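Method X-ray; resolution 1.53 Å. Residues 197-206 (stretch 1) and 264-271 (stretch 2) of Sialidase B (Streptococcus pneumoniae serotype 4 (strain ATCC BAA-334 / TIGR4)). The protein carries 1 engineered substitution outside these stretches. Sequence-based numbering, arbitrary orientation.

Stretch 1, residues 197-206: SGDSTQANYF
Stretch 2, residues 264-271: EEQLVYWP

The contact is a modest, loop-dominated one, burying 454 Å² over both sides, in which two direct hydrogen bonds and two bridging waters hold an irregular segment against a turn and the strand start that follows it.

Stretch 1 begins as loop, makes a type I turn from Asp199 to Gln202, and enters a strand at Tyr205-Phe206. The turn closes through Gln202 N to Asp199 O at 3.0 Å. Asp199 (chi1 p, 71°) braces it from within: its OD1 accepts from Thr201 N at 3.0 Å and from Thr201 OG1 at 2.7 Å, and Thr201 OG1 (chi1 p) in turn accepts from Ala203 N at 3.1 Å. Gln202 then takes left-handed angles, phi/psi 58/17. Gly198, at 92/-2, would jam a CB against the preceding carbonyl, so its backbone calls for glycine.

Stretch 2 has no regular structure, but Glu265 to Trp270 are extended, with phi from -78 to -116° and psi from 99 to 136°. The two chains run in the same general direction, Gln202 lying by Glu265 and Tyr205 by Trp270, and the closest CA pair is Asn204-Leu267 at 5.1 Å. Proximity does not make a sheet: Gln202 O lies 3.2 Å from Leu267 N at a poor angle, and 3.2 Å from Gln266 O, where two acceptors meet.

Water 1 supplies the missing backbone link. It accepts from Asn204 N (3.0 Å) and Val268 N (3.1 Å) and donates to Gln266 O (2.7 Å).

Asn204, chi1 t (-158°) and chi2 29°, points its CB toward stretch 2. Its ND2 donates to Val268 O at 3.1 Å with an N-H...O angle of 140°, while its OD1 accepts from Ser197 OG at 2.8 Å, fixing the amide's orientation.

Tyr205 (chi1 m, chi2 -82°) reaches across with its hydroxyl. Trp270 N donates to Tyr205 OH at 2.8 Å and 170°, nearly linear, approaching at the ring edge. The same OH donates to water 2 at 2.6 Å, and that water donates a hydrogen bond to Trp270 O at 2.7 Å, so both polar backbone atoms of Trp270 are engaged. Apolar contact accompanies this, with Tyr205 CZ 4.0 Å from Trp270 CB.

Leu267, with the largest covered area (111 Å²), provides the main apolar packing. In its t,p rotamer (-161°, 65°), CD1 sits 3.5 Å from Ala203 C, 3.7 Å from Asn204 CB and 3.7 Å from Gly198 N. Nearer the turn, Glu265 CB points toward stretch 1 and rests 4.0 Å from Thr201 O.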

# COMPACT_ATOMS: atom_id res chain seq x y z
N SER A 197 2.83 -10.79 -1.17
CA SER A 197 3.78 -11.23 -2.19
C SER A 197 3.63 -12.71 -2.53
O SER A 197 3.57 -13.56 -1.64
CB SER A 197 5.20 -10.98 -1.71
OG SER A 197 5.43 -9.62 -1.50
N GLY A 198 3.55 -13.02 -3.81
CA GLY A 198 3.48 -14.40 -4.25
C GLY A 198 2.06 -14.91 -4.40
O GLY A 198 1.84 -16.07 -4.79
N ASP A 199 1.09 -14.06 -4.10
CA ASP A 199 -0.30 -14.41 -4.36
C ASP A 199 -0.67 -14.36 -5.85
O ASP A 199 0.20 -14.17 -6.71
CB ASP A 199 -1.27 -13.60 -3.48
CG ASP A 199 -1.39 -12.12 -3.87
OD1 ASP A 199 -0.90 -11.72 -4.94
OD2 ASP A 199 -2.02 -11.36 -3.08
N SER A 200 -1.95 -14.52 -6.13
CA SER A 200 -2.44 -14.57 -7.51
C SER A 200 -2.15 -13.33 -8.36
O SER A 200 -2.18 -13.41 -9.59
CB SER A 200 -3.95 -14.79 -7.50
OG SER A 200 -4.58 -13.77 -6.75
N THR A 201 -1.89 -12.19 -7.72
CA THR A 201 -1.60 -10.97 -8.48
C THR A 201 -0.20 -10.99 -9.08
O THR A 201 0.04 -10.35 -10.11
CB THR A 201 -1.74 -9.68 -7.63
OG1 THR A 201 -0.69 -9.60 -6.66
CG2 THR A 201 -3.10 -9.60 -6.95
N GLN A 202 0.69 -11.73 -8.44
CA GLN A 202 2.12 -11.75 -8.77
C GLN A 202 2.79 -10.38 -8.70
O GLN A 202 3.89 -10.19 -9.21
CB GLN A 202 2.37 -12.44 -10.12
CG GLN A 202 2.06 -13.93 -10.07
CD GLN A 202 3.03 -14.71 -9.18
OE1 GLN A 202 2.69 -15.13 -8.07
NE2 GLN A 202 4.24 -14.92 -9.68
N ALA A 203 2.14 -9.43 -8.03
CA ALA A 203 2.84 -8.20 -7.70
C ALA A 203 3.57 -8.40 -6.39
O ALA A 203 3.04 -9.00 -5.45
CB ALA A 203 1.87 -7.04 -7.58
N ASN A 204 4.79 -7.89 -6.32
CA ASN A 204 5.55 -7.99 -5.09
C ASN A 204 5.24 -6.85 -4.12
O ASN A 204 5.67 -6.90 -2.97
CB ASN A 204 7.05 -8.04 -5.40
CG ASN A 204 7.88 -8.66 -4.27
OD1 ASN A 204 7.40 -9.51 -3.51
ND2 ASN A 204 9.14 -8.24 -4.17
N TYR A 205 4.49 -5.85 -4.58
CA TYR A 205 4.23 -4.64 -3.77
C TYR A 205 2.76 -4.25 -3.84
O TYR A 205 2.09 -4.51 -4.84
CB TYR A 205 5.13 -3.48 -4.22
CG TYR A 205 6.57 -3.91 -4.28
CD1 TYR A 205 7.36 -3.94 -3.13
CD2 TYR A 205 7.12 -4.37 -5.47
CE1 TYR A 205 8.68 -4.38 -3.17
CE2 TYR A 205 8.42 -4.82 -5.53
CZ TYR A 205 9.19 -4.83 -4.38
OH TYR A 205 10.47 -5.29 -4.46
N PHE A 206 2.27 -3.62 -2.77
CA PHE A 206 0.88 -3.18 -2.71
C PHE A 206 0.83 -1.82 -2.06
O PHE A 206 1.62 -1.52 -1.16
CB PHE A 206 0.02 -4.17 -1.92
CG PHE A 206 -0.02 -5.52 -2.52
CD1 PHE A 206 -0.89 -5.81 -3.56
CD2 PHE A 206 0.88 -6.49 -2.11
CE1 PHE A 206 -0.89 -7.04 -4.15
CE2 PHE A 206 0.87 -7.75 -2.69
CZ PHE A 206 -0.01 -8.02 -3.72
N GLU A 264 4.22 -8.02 -18.68
CA GLU A 264 4.01 -9.25 -17.91
C GLU A 264 3.81 -8.95 -16.42
O GLU A 264 4.40 -8.02 -15.87
CB GLU A 264 5.21 -10.19 -18.10
CG GLU A 264 5.13 -11.52 -17.32
CD GLU A 264 6.46 -12.27 -17.27
OE1 GLU A 264 7.51 -11.69 -17.64
OE2 GLU A 264 6.46 -13.44 -16.85
N GLU A 265 2.96 -9.73 -15.76
CA GLU A 265 2.83 -9.66 -14.31
C GLU A 265 4.01 -10.39 -13.68
O GLU A 265 4.01 -11.63 -13.60
CB GLU A 265 1.51 -10.28 -13.86
CG GLU A 265 0.27 -9.54 -14.36
CD GLU A 265 -0.88 -10.50 -14.70
OE1 GLU A 265 -0.79 -11.69 -14.33
OE2 GLU A 265 -1.85 -10.05 -15.33
N GLN A 266 5.03 -9.64 -13.25
CA GLN A 266 6.25 -10.23 -12.71
C GLN A 266 6.43 -9.90 -11.25
O GLN A 266 6.27 -8.75 -10.84
CB GLN A 266 7.47 -9.66 -13.43
CG GLN A 266 7.76 -10.24 -14.79
CD GLN A 266 8.88 -9.49 -15.47
OE1 GLN A 266 8.64 -8.54 -16.20
NE2 GLN A 266 10.12 -9.90 -15.21
N LEU A 267 6.79 -10.92 -10.48
CA LEU A 267 7.15 -10.77 -9.08
C LEU A 267 8.64 -10.42 -9.06
O LEU A 267 9.50 -11.29 -9.20
CB LEU A 267 6.87 -12.08 -8.33
CG LEU A 267 6.74 -12.10 -6.81
CD1 LEU A 267 5.53 -11.31 -6.36
CD2 LEU A 267 6.64 -13.54 -6.29
N VAL A 268 8.95 -9.13 -8.91
CA VAL A 268 10.33 -8.65 -9.02
C VAL A 268 10.79 -8.07 -7.70
O VAL A 268 10.05 -7.34 -7.03
CB VAL A 268 10.47 -7.56 -10.10
CG1 VAL A 268 11.93 -7.20 -10.32
CG2 VAL A 268 9.83 -8.02 -11.41
N TYR A 269 12.00 -8.42 -7.30
CA TYR A 269 12.65 -7.74 -6.19
C TYR A 269 13.18 -6.41 -6.72
O TYR A 269 14.15 -6.38 -7.47
CB TYR A 269 13.81 -8.57 -5.64
CG TYR A 269 14.64 -7.78 -4.66
CD1 TYR A 269 14.22 -7.63 -3.34
CD2 TYR A 269 15.81 -7.14 -5.07
CE1 TYR A 269 14.97 -6.87 -2.45
CE2 TYR A 269 16.56 -6.40 -4.18
CZ TYR A 269 16.13 -6.27 -2.87
OH TYR A 269 16.89 -5.52 -1.99
N TRP A 270 12.55 -5.31 -6.32
CA TRP A 270 12.97 -4.00 -6.78
C TRP A 270 14.13 -3.52 -5.92
O TRP A 270 14.07 -3.61 -4.69
CB TRP A 270 11.81 -3.00 -6.72
CG TRP A 270 11.79 -2.09 -7.91
CD1 TRP A 270 12.13 -0.76 -7.94
CD2 TRP A 270 11.48 -2.46 -9.25
NE1 TRP A 270 12.01 -0.28 -9.22
CE2 TRP A 270 11.61 -1.31 -10.05
CE3 TRP A 270 11.08 -3.66 -9.86
CZ2 TRP A 270 11.36 -1.32 -11.43
CZ3 TRP A 270 10.83 -3.67 -11.21
CH2 TRP A 270 10.98 -2.51 -11.98
N PRO A 271 15.19 -3.01 -6.55
CA PRO A 271 16.39 -2.60 -5.80
C PRO A 271 16.12 -1.46 -4.80
O PRO A 271 15.36 -0.52 -5.10
CB PRO A 271 17.37 -2.16 -6.91
CG PRO A 271 16.50 -1.83 -8.09
CD PRO A 271 15.32 -2.78 -8.00
O HOH W 1 6.53 -7.23 -8.64
O HOH W 2 12.30 -4.47 -2.78